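Local structure of amidohydrolase 3 domain-containing protein (3IGH) at residues 64-69 against 334-339; 343-348 against 383-388; 356-361 against 391-396. The protein probably hydrolyses carbon-nitrogen bonds other than peptide bonds, as an uncharacterised member of the metal-dependent amidohydrolase family from Pyrococcus horikoshii. One frame throughout, in Å; residues are numbered along the deposited sequence.

Interaction 1 of 3, residues 64-69 against 334-339; sequences FDSHLH and PGRIEH. With SO4 (sulfate ion), chain B.
His67 and Glu338 lie where the backbone bends sharply, with CA atoms 7.9 Å apart, so side chains rather than paired backbones bridge the gap. The His67 ring has CG anti to the backbone N (chi1 -177°) and sends ND1 to Glu338 OE1, 2.7 Å away in a nearly straight hydrogen bond. Ring and carboxylate are almost coplanar, 13° apart, and ND1 meets the oxygen on its anti side. On the syn side the same OE1 takes Arg336 NH2, while Arg336 NE bonds Glu338 OE2 at 2.8 Å. This side-on, two-nitrogen salt bridge should keep the buried carboxylate from rotating and so help fix the orientation of His67. Arg336 NH2 also reaches Ser66 O, 2.6 Å off and in the guanidinium plane, tying the arginine to segment 64-69. Beyond, His339 turns its edge to the face of His67, the planes at 77°. A sulfate, probably from the crystallisation liquor, accepts from His67 NE2 through O1 at 3.0 Å and from His339 NE2 through O2 at 2.9 Å; His314 and Lys262 bind it too. His67 and His69 form the His-X-His signature of the amidohydrolase TIM barrel, and the sulfate probably marks its active-site pocket.

Interaction 2 of 3, residues 343-348 against 383-388; sequences VRDDQL and VYRFKD. With SO4 (sulfate ion), chain G.
Arg385 reaches across to Val343 and Asp345, and its guanidinium carries most of the contact. The tight part begins at the loop before helix 345-354, where Arg385 NH1 donates to Val343 O at 2.8 Å, with the oxygen in the guanidinium plane. Arg385 CD packs on Val343 CB, 4.0 Å away. The arginine gets there with CG between its own backbone N and carbonyl carbon (chi1 57°) and a bend at chi3. Leu348 meets it tip to tip, laying CD1 3.6 Å above one face of the guanidinium, toward the rim; its other methyl, CD2, rests against Asp388 CB at 4.1 Å.

Two carboxylates hold the edge of the same group. Asp388 OD2 takes both Arg385 NE, at 2.9 Å, and NH2. Asp345 OD2 is gripped end-on by both Arg385 NH1, at 2.7 Å, and NH2, its carboxylate turned 57° from the guanidinium. An alanine at Arg385 would probably leave Val343 O and the two carboxylates without these donors and open a gap beside Leu348 CD1.

The solvent side is looser. Asp345 is exposed, and a sulfate, probably from the crystallisation liquor, sits against the backbone there: Asp345 N donates to its O1 at 2.9 Å, whereas the bond from Asp346 N is weak. The first turn of a helix would be expected to favour such an anion. Arg344 turns away from the contact to Asp346, Asp318 and Asp322.

The contact thus joins the N-terminal ends of helices 345-354 and 386-392. Leu389 of helix 386-392 touches Val343 and Leu348, while Tyr384 and Phe386 pack against helix 364-367.

Interaction 3 of 3, residues 356-361 against 391-396; sequences VRLSVQ and KVAELG
Val356 and Ala393 touch where two neighbouring parallel strands of the TIM barrel, 357-360 and 395-397, start to run side by side; helix 386-392 precedes the second strand in the beta-alpha-beta crossover that connects them. Ala393 CB sits 3.4 Å from Val356 O. That carbonyl is too far from Glu394 N for a direct bond, and a water fills in, donating to Val356 O at 2.7 Å and accepting from Glu394 N at 2.9 Å.

Arg357 lends mainly its backbone and the start of its side chain, CG lying near Glu394 CB; its guanidinium leads away to Asp310, Pro334 and Val450. At Leu358 direct pairing begins: its N donates to Glu394 O at 3.0 Å and its O accepts from Gly396 N at 2.8 Å, both close to the line of the carbonyl. The leucine side chain goes to the same face of the sheet as Leu395, toward helix 386-392, with Leu358 CD1 3.8 Å from Ala393 CB.

Ser359 points to the other face, beside Gly396, which puts no side chain there. Its OG is bonded to Ser66 and Ser398, so this face is polar where the Leu358 face is greasy.

Val360 closes the run. Val360 N donates to Gly396 O at 2.9 Å. Leu395 holds CG anti to its backbone N (chi1 -168°), and from there its CD1 lies against both Leu358 CB and the valine. The Val360 and Leu395 side chains cross at about a right angle, Val360 CG1 meeting Leu395 CD1 at 3.8 Å.

Overall arrangement
Interactions 1 and 3 are buried and work on adjoining strands, 336-337 and 357-360, with centres about 9 Å apart. Ile337 N and Arg357 O probably share a backbone hydrogen bond between them, and Ser359 CB also packs on Glu338. Interaction 2 lies farther out, partly open to solvent, about 17 Å from interaction 1, centre to centre. It shares helix 386-392 with interaction 3, where Phe386 packs on Val360 and Leu348 on Val392. Chemistry follows place: charged and imidazole groups converge on the pocket in interaction 1, backbone pairing with an apolar outer face builds the barrel wall in interaction 3, and an arginine-carboxylate network joins the helix starts in interaction 2.

Interaction 1 of 3, residues 64-69 against 334-339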
loop_
_atom_site.group_PDB
_atom_site.type_symbol
_atom_site.label_atom_id
_atom_site.label_comp_id
_atom_site.label_asym_id
_atom_site.label_seq_id
_atom_site.Cartn_x
_atom_site.Cartn_y
_atom_site.Cartn_z
ATOM N N PHE A 64 -13.871 15.846 -7.365
ATOM C CA PHE A 64 -12.555 15.210 -7.393
ATOM C C PHE A 64 -11.613 16.263 -7.982
ATOM O O PHE A 64 -11.699 16.586 -9.163
ATOM C CB PHE A 64 -12.636 13.953 -8.275
ATOM C CG PHE A 64 -11.433 13.026 -8.193
ATOM C CD1 PHE A 64 -11.635 11.651 -8.149
ATOM C CD2 PHE A 64 -10.115 13.509 -8.182
ATOM C CE1 PHE A 64 -10.552 10.757 -8.071
ATOM C CE2 PHE A 64 -9.032 12.633 -8.108
ATOM C CZ PHE A 64 -9.261 11.244 -8.051
ATOM N N ASP A 65 -10.739 16.831 -7.158
ATOM C CA ASP A 65 -9.794 17.820 -7.652
ATOM C C ASP A 65 -8.576 17.075 -8.175
ATOM O O ASP A 65 -7.805 16.535 -7.403
ATOM C CB ASP A 65 -9.385 18.788 -6.534
ATOM C CG ASP A 65 -8.605 20.003 -7.051
ATOM O OD1 ASP A 65 -7.660 19.852 -7.853
ATOM O OD2 ASP A 65 -8.905 21.130 -6.608
ATOM N N SER A 66 -8.385 17.079 -9.486
ATOM C CA SER A 66 -7.354 16.222 -10.087
ATOM C C SER A 66 -5.925 16.772 -10.030
ATOM O O SER A 66 -5.006 16.150 -10.575
ATOM C CB SER A 66 -7.742 15.854 -11.527
ATOM O OG SER A 66 -7.807 17.004 -12.344
ATOM N N HIS A 67 -5.714 17.900 -9.350
ATOM C CA HIS A 67 -4.365 18.497 -9.259
ATOM C C HIS A 67 -4.320 19.576 -8.192
ATOM O O HIS A 67 -4.738 20.706 -8.433
ATOM C CB HIS A 67 -3.948 19.076 -10.626
ATOM C CG HIS A 67 -2.559 19.641 -10.676
ATOM N ND1 HIS A 67 -1.636 19.237 -11.615
ATOM C CD2 HIS A 67 -1.949 20.601 -9.942
ATOM C CE1 HIS A 67 -0.516 19.916 -11.452
ATOM N NE2 HIS A 67 -0.674 20.745 -10.438
ATOM N N LEU A 68 -3.795 19.237 -7.019
ATOM C CA LEU A 68 -3.531 20.246 -6.004
ATOM C C LEU A 68 -2.344 19.862 -5.125
ATOM O O LEU A 68 -1.790 18.766 -5.249
ATOM C CB LEU A 68 -4.795 20.551 -5.167
ATOM C CG LEU A 68 -5.638 19.434 -4.551
ATOM C CD1 LEU A 68 -4.858 18.594 -3.521
ATOM C CD2 LEU A 68 -6.849 20.061 -3.898
ATOM N N HIS A 69 -1.982 20.767 -4.225
ATOM C CA HIS A 69 -0.871 20.574 -3.316
ATOM C C HIS A 69 -1.425 20.611 -1.907
ATOM O O HIS A 69 -1.633 21.681 -1.341
ATOM C CB HIS A 69 0.155 21.688 -3.498
ATOM C CG HIS A 69 0.642 21.841 -4.905
ATOM N ND1 HIS A 69 1.729 21.150 -5.394
ATOM C CD2 HIS A 69 0.198 22.616 -5.921
ATOM C CE1 HIS A 69 1.927 21.485 -6.658
ATOM N NE2 HIS A 69 1.009 22.370 -7.004
ATOM N N PRO A 334 0.234 6.519 -22.782
ATOM C CA PRO A 334 -0.741 7.606 -22.735
ATOM C C PRO A 334 -0.810 8.209 -21.321
ATOM O O PRO A 334 -1.650 7.824 -20.505
ATOM C CB PRO A 334 -2.049 6.923 -23.145
ATOM C CG PRO A 334 -1.878 5.501 -22.747
ATOM C CD PRO A 334 -0.411 5.191 -22.817
ATOM N N GLY A 335 0.093 9.149 -21.048
ATOM C CA GLY A 335 0.173 9.786 -19.742
ATOM C C GLY A 335 -0.810 10.927 -19.560
ATOM O O GLY A 335 -1.767 11.078 -20.324
ATOM N N ARG A 336 -0.582 11.727 -18.527
ATOM C CA ARG A 336 -1.417 12.890 -18.303
ATOM C C ARG A 336 -0.606 14.174 -18.414
ATOM O O ARG A 336 0.588 14.197 -18.098
ATOM C CB ARG A 336 -2.215 12.791 -16.980
ATOM C CG ARG A 336 -1.420 12.433 -15.754
ATOM C CD ARG A 336 -2.297 12.379 -14.488
ATOM N NE ARG A 336 -2.760 13.700 -14.062
ATOM C CZ ARG A 336 -3.525 13.925 -12.995
ATOM N NH1 ARG A 336 -3.918 12.923 -12.216
ATOM N NH2 ARG A 336 -3.893 15.165 -12.706
ATOM N N ILE A 337 -1.257 15.215 -18.923
ATOM C CA ILE A 337 -0.634 16.524 -19.019
ATOM C C ILE A 337 -1.368 17.483 -18.087
ATOM O O ILE A 337 -2.591 17.497 -18.040
ATOM C CB ILE A 337 -0.581 17.027 -20.482
ATOM C CG1 ILE A 337 0.518 16.279 -21.238
ATOM C CG2 ILE A 337 -0.308 18.536 -20.559
ATOM C CD1 ILE A 337 0.225 16.089 -22.706
ATOM N N GLU A 338 -0.588 18.244 -17.322
ATOM C CA GLU A 338 -1.112 19.219 -16.382
ATOM C C GLU A 338 -1.076 20.604 -17.015
ATOM O O GLU A 338 -0.070 20.977 -17.637
ATOM C CB GLU A 338 -0.289 19.210 -15.094
ATOM C CG GLU A 338 -0.036 17.813 -14.522
ATOM C CD GLU A 338 -1.319 17.011 -14.340
ATOM O OE1 GLU A 338 -2.187 17.431 -13.549
ATOM O OE2 GLU A 338 -1.459 15.960 -14.997
ATOM N N HIS A 339 -2.186 21.333 -16.838
ATOM C CA HIS A 339 -2.436 22.692 -17.335
ATOM C C HIS A 339 -2.919 22.738 -18.782
ATOM O O HIS A 339 -4.072 23.114 -19.045
ATOM C CB HIS A 339 -1.232 23.622 -17.138
ATOM C CG HIS A 339 -0.862 23.848 -15.706
ATOM N ND1 HIS A 339 -1.211 24.991 -15.021
ATOM C CD2 HIS A 339 -0.149 23.091 -14.839
ATOM C CE1 HIS A 339 -0.745 24.919 -13.786
ATOM N NE2 HIS A 339 -0.100 23.774 -13.649
HETATM S S SO4 B . 2.246 22.876 -11.016
HETATM O O1 SO4 B . 1.938 22.106 -9.828
HETATM O O2 SO4 B . 1.272 23.947 -11.152
HETATM O O3 SO4 B . 3.564 23.477 -10.866
HETATM O O4 SO4 B . 2.176 22.001 -12.192
#

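Interaction 2 of 3, residues 343-348 against 383-388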
loop_
_atom_site.group_PDB
_atom_site.type_symbol
_atom_site.label_atom_id
_atom_site.label_comp_id
_atom_site.label_asym_id
_atom_site.label_seq_id
_atom_site.Cartn_x
_atom_site.Cartn_y
_atom_site.Cartn_z
ATOM N N VAL A 343 -2.658 25.412 -26.391
ATOM C CA VAL A 343 -2.691 24.276 -27.314
ATOM C C VAL A 343 -3.031 24.787 -28.716
ATOM O O VAL A 343 -4.082 25.389 -28.908
ATOM C CB VAL A 343 -3.754 23.227 -26.891
ATOM C CG1 VAL A 343 -3.822 22.079 -27.896
ATOM C CG2 VAL A 343 -3.467 22.694 -25.479
ATOM N N ARG A 344 -2.142 24.545 -29.680
ATOM C CA ARG A 344 -2.359 24.957 -31.080
ATOM C C ARG A 344 -3.363 24.033 -31.761
ATOM O O ARG A 344 -3.550 22.906 -31.312
ATOM C CB ARG A 344 -1.043 24.911 -31.858
ATOM C CG ARG A 344 0.115 25.666 -31.241
ATOM C CD ARG A 344 1.322 25.707 -32.194
ATOM N NE ARG A 344 1.750 24.362 -32.577
ATOM C CZ ARG A 344 2.758 23.696 -32.014
ATOM N NH1 ARG A 344 3.042 22.475 -32.431
ATOM N NH2 ARG A 344 3.482 24.237 -31.038
ATOM N N ASP A 345 -3.982 24.489 -32.856
ATOM C CA ASP A 345 -4.936 23.660 -33.619
ATOM C C ASP A 345 -4.323 22.330 -34.066
ATOM O O ASP A 345 -4.997 21.300 -34.041
ATOM C CB ASP A 345 -5.495 24.399 -34.852
ATOM C CG ASP A 345 -6.374 25.601 -34.496
ATOM O OD1 ASP A 345 -6.962 26.186 -35.436
ATOM O OD2 ASP A 345 -6.479 25.976 -33.304
ATOM N N ASP A 346 -3.044 22.356 -34.448
ATOM C CA ASP A 346 -2.328 21.147 -34.887
ATOM C C ASP A 346 -2.053 20.145 -33.755
ATOM O O ASP A 346 -1.937 18.938 -33.990
ATOM C CB ASP A 346 -1.031 21.519 -35.620
ATOM C CG ASP A 346 -0.096 22.380 -34.779
ATOM O OD1 ASP A 346 0.630 21.829 -33.921
ATOM O OD2 ASP A 346 -0.063 23.607 -35.000
ATOM N N GLN A 347 -1.961 20.653 -32.530
ATOM C CA GLN A 347 -1.687 19.817 -31.364
ATOM C C GLN A 347 -2.916 19.050 -30.871
ATOM O O GLN A 347 -2.778 18.064 -30.146
ATOM C CB GLN A 347 -1.106 20.665 -30.235
ATOM C CG GLN A 347 0.323 21.104 -30.481
ATOM C CD GLN A 347 0.829 22.027 -29.415
ATOM O OE1 GLN A 347 0.133 22.952 -29.002
ATOM N NE2 GLN A 347 2.051 21.793 -28.958
ATOM N N LEU A 348 -4.105 19.511 -31.266
ATOM C CA LEU A 348 -5.363 18.865 -30.900
ATOM C C LEU A 348 -5.444 17.433 -31.421
ATOM O O LEU A 348 -5.846 16.533 -30.691
ATOM C CB LEU A 348 -6.563 19.676 -31.399
ATOM C CG LEU A 348 -6.893 21.001 -30.705
ATOM C CD1 LEU A 348 -7.927 21.778 -31.504
ATOM C CD2 LEU A 348 -7.391 20.775 -29.276
ATOM N N VAL A 383 -5.728 29.540 -25.958
ATOM C CA VAL A 383 -5.733 29.734 -24.503
ATOM C C VAL A 383 -6.896 29.018 -23.813
ATOM O O VAL A 383 -8.062 29.278 -24.132
ATOM C CB VAL A 383 -5.758 31.253 -24.139
ATOM C CG1 VAL A 383 -5.884 31.458 -22.643
ATOM C CG2 VAL A 383 -4.510 31.948 -24.640
ATOM N N TYR A 384 -6.568 28.130 -22.864
ATOM C CA TYR A 384 -7.554 27.428 -22.019
ATOM C C TYR A 384 -8.771 26.963 -22.810
ATOM O O TYR A 384 -9.926 27.269 -22.463
ATOM C CB TYR A 384 -7.977 28.307 -20.836
ATOM C CG TYR A 384 -6.835 28.677 -19.904
ATOM C CD1 TYR A 384 -5.975 27.701 -19.378
ATOM C CD2 TYR A 384 -6.632 29.998 -19.524
ATOM C CE1 TYR A 384 -4.926 28.063 -18.520
ATOM C CE2 TYR A 384 -5.603 30.355 -18.687
ATOM C CZ TYR A 384 -4.751 29.393 -18.191
ATOM O OH TYR A 384 -3.733 29.781 -17.352
ATOM N N ARG A 385 -8.506 26.245 -23.894
ATOM C CA ARG A 385 -9.550 25.920 -24.872
ATOM C C ARG A 385 -10.307 24.653 -24.495
ATOM O O ARG A 385 -10.274 23.643 -25.206
ATOM C CB ARG A 385 -8.987 25.898 -26.311
ATOM C CG ARG A 385 -7.818 24.945 -26.568
ATOM C CD ARG A 385 -7.114 25.229 -27.893
ATOM N NE ARG A 385 -8.003 25.236 -29.055
ATOM C CZ ARG A 385 -7.595 25.352 -30.322
ATOM N NH1 ARG A 385 -6.304 25.466 -30.613
ATOM N NH2 ARG A 385 -8.483 25.354 -31.304
ATOM N N PHE A 386 -11.038 24.739 -23.383
ATOM C CA PHE A 386 -11.580 23.549 -22.714
ATOM C C PHE A 386 -12.610 22.776 -23.530
ATOM O O PHE A 386 -12.641 21.549 -23.475
ATOM C CB PHE A 386 -12.169 23.902 -21.346
ATOM C CG PHE A 386 -11.207 24.595 -20.421
ATOM C CD1 PHE A 386 -11.659 25.609 -19.581
ATOM C CD2 PHE A 386 -9.856 24.243 -20.382
ATOM C CE1 PHE A 386 -10.790 26.256 -18.717
ATOM C CE2 PHE A 386 -8.977 24.903 -19.523
ATOM C CZ PHE A 386 -9.449 25.899 -18.680
ATOM N N LYS A 387 -13.449 23.497 -24.274
ATOM C CA LYS A 387 -14.431 22.866 -25.142
ATOM C C LYS A 387 -13.752 22.056 -26.249
ATOM O O LYS A 387 -14.112 20.901 -26.465
ATOM C CB LYS A 387 -15.423 23.889 -25.715
ATOM C CG LYS A 387 -16.626 23.228 -26.406
ATOM C CD LYS A 387 -17.663 24.239 -26.880
ATOM C CE LYS A 387 -18.979 23.548 -27.233
ATOM N NZ LYS A 387 -20.027 24.513 -27.678
ATOM N N ASP A 388 -12.753 22.648 -26.907
ATOM C CA ASP A 388 -11.931 21.930 -27.893
ATOM C C ASP A 388 -11.210 20.706 -27.312
ATOM O O ASP A 388 -11.173 19.654 -27.943
ATOM C CB ASP A 388 -10.894 22.862 -28.533
ATOM C CG ASP A 388 -11.530 23.997 -29.315
ATOM O OD1 ASP A 388 -12.688 23.837 -29.752
ATOM O OD2 ASP A 388 -10.870 25.048 -29.483
HETATM S S SO4 G . -2.693 26.863 -35.413
HETATM O O1 SO4 G . -3.482 27.054 -34.203
HETATM O O2 SO4 G . -1.433 27.591 -35.294
HETATM O O3 SO4 G . -2.382 25.443 -35.597
HETATM O O4 SO4 G . -3.458 27.364 -36.552
#

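Interaction 3 of 3, residues 356-361 against 391-396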
loop_
_atom_site.group_PDB
_atom_site.type_symbol
_atom_site.label_atom_id
_atom_site.label_comp_id
_atom_site.label_asym_id
_atom_site.label_seq_id
_atom_site.Cartn_x
_atom_site.Cartn_y
_atom_site.Cartn_z
ATOM N N VAL A 356 -3.778 10.976 -24.573
ATOM C CA VAL A 356 -3.344 11.520 -23.284
ATOM C C VAL A 356 -4.545 12.009 -22.467
ATOM O O VAL A 356 -5.611 12.313 -23.025
ATOM C CB VAL A 356 -2.265 12.636 -23.417
ATOM C CG1 VAL A 356 -0.993 12.092 -24.073
ATOM C CG2 VAL A 356 -2.798 13.839 -24.182
ATOM N N ARG A 357 -4.368 12.028 -21.149
ATOM C CA ARG A 357 -5.343 12.582 -20.213
ATOM C C ARG A 357 -4.945 14.017 -19.885
ATOM O O ARG A 357 -3.767 14.333 -19.855
ATOM C CB ARG A 357 -5.381 11.733 -18.937
ATOM C CG ARG A 357 -6.124 10.423 -19.124
ATOM C CD ARG A 357 -5.688 9.367 -18.117
ATOM N NE ARG A 357 -4.345 8.840 -18.358
ATOM C CZ ARG A 357 -3.365 8.836 -17.451
ATOM N NH1 ARG A 357 -3.574 9.340 -16.247
ATOM N NH2 ARG A 357 -2.182 8.309 -17.740
ATOM N N LEU A 358 -5.928 14.891 -19.665
ATOM C CA LEU A 358 -5.639 16.300 -19.383
ATOM C C LEU A 358 -6.276 16.763 -18.075
ATOM O O LEU A 358 -7.468 16.573 -17.855
ATOM C CB LEU A 358 -6.118 17.206 -20.530
ATOM C CG LEU A 358 -5.680 16.939 -21.981
ATOM C CD1 LEU A 358 -6.420 17.862 -22.942
ATOM C CD2 LEU A 358 -4.175 17.105 -22.157
ATOM N N SER A 359 -5.470 17.384 -17.216
ATOM C CA SER A 359 -5.984 18.033 -16.017
ATOM C C SER A 359 -5.837 19.542 -16.176
ATOM O O SER A 359 -4.727 20.059 -16.295
ATOM C CB SER A 359 -5.234 17.534 -14.783
ATOM O OG SER A 359 -5.635 18.215 -13.621
ATOM N N VAL A 360 -6.965 20.245 -16.193
ATOM C CA VAL A 360 -6.957 21.686 -16.434
ATOM C C VAL A 360 -7.506 22.445 -15.232
ATOM O O VAL A 360 -8.192 21.868 -14.386
ATOM C CB VAL A 360 -7.758 22.071 -17.710
ATOM C CG1 VAL A 360 -7.107 21.480 -18.966
ATOM C CG2 VAL A 360 -9.223 21.668 -17.608
ATOM N N GLN A 361 -7.209 23.739 -15.169
ATOM C CA GLN A 361 -7.579 24.550 -14.010
ATOM C C GLN A 361 -8.358 25.796 -14.449
ATOM O O GLN A 361 -7.765 26.857 -14.637
ATOM C CB GLN A 361 -6.329 24.958 -13.221
ATOM C CG GLN A 361 -5.516 23.816 -12.587
ATOM C CD GLN A 361 -4.642 23.090 -13.591
ATOM O OE1 GLN A 361 -4.074 23.707 -14.492
ATOM N NE2 GLN A 361 -4.552 21.769 -13.458
ATOM N N LYS A 391 -13.234 17.469 -26.495
ATOM C CA LYS A 391 -13.535 16.712 -27.708
ATOM C C LYS A 391 -12.448 15.686 -28.045
ATOM O O LYS A 391 -12.735 14.653 -28.647
ATOM C CB LYS A 391 -13.713 17.678 -28.883
ATOM C CG LYS A 391 -14.680 17.213 -29.960
ATOM C CD LYS A 391 -15.322 18.405 -30.673
ATOM C CE LYS A 391 -16.430 19.032 -29.824
ATOM N NZ LYS A 391 -16.831 20.383 -30.305
ATOM N N VAL A 392 -11.206 15.969 -27.660
ATOM C CA VAL A 392 -10.074 15.113 -28.039
ATOM C C VAL A 392 -9.462 14.295 -26.888
ATOM O O VAL A 392 -8.682 13.376 -27.135
ATOM C CB VAL A 392 -8.970 15.889 -28.825
ATOM C CG1 VAL A 392 -9.523 16.411 -30.160
ATOM C CG2 VAL A 392 -8.368 17.024 -27.992
ATOM N N ALA A 393 -9.815 14.615 -25.643
ATOM C CA ALA A 393 -9.239 13.910 -24.491
ATOM C C ALA A 393 -10.180 13.831 -23.301
ATOM O O ALA A 393 -11.092 14.652 -23.158
ATOM C CB ALA A 393 -7.928 14.568 -24.069
ATOM N N GLU A 394 -9.947 12.834 -22.447
ATOM C CA GLU A 394 -10.533 12.835 -21.115
ATOM C C GLU A 394 -9.993 14.056 -20.373
ATOM O O GLU A 394 -8.787 14.309 -20.360
ATOM C CB GLU A 394 -10.173 11.558 -20.365
ATOM C CG GLU A 394 -11.013 11.338 -19.134
ATOM C CD GLU A 394 -12.329 10.639 -19.438
ATOM O OE1 GLU A 394 -13.398 11.211 -19.120
ATOM O OE2 GLU A 394 -12.290 9.517 -19.988
ATOM N N LEU A 395 -10.903 14.834 -19.803
ATOM C CA LEU A 395 -10.556 16.113 -19.211
ATOM C C LEU A 395 -11.002 16.127 -17.755
ATOM O O LEU A 395 -12.152 15.815 -17.454
ATOM C CB LEU A 395 -11.252 17.230 -19.992
ATOM C CG LEU A 395 -10.888 18.697 -19.787
ATOM C CD1 LEU A 395 -9.536 19.004 -20.397
ATOM C CD2 LEU A 395 -11.947 19.564 -20.445
ATOM N N GLY A 396 -10.088 16.482 -16.857
ATOM C CA GLY A 396 -10.415 16.606 -15.442
ATOM C C GLY A 396 -10.247 18.043 -14.996
ATOM O O GLY A 396 -9.423 18.770 -15.550
HETATM O O HOH W 1 -7.853 10.788 -22.809
#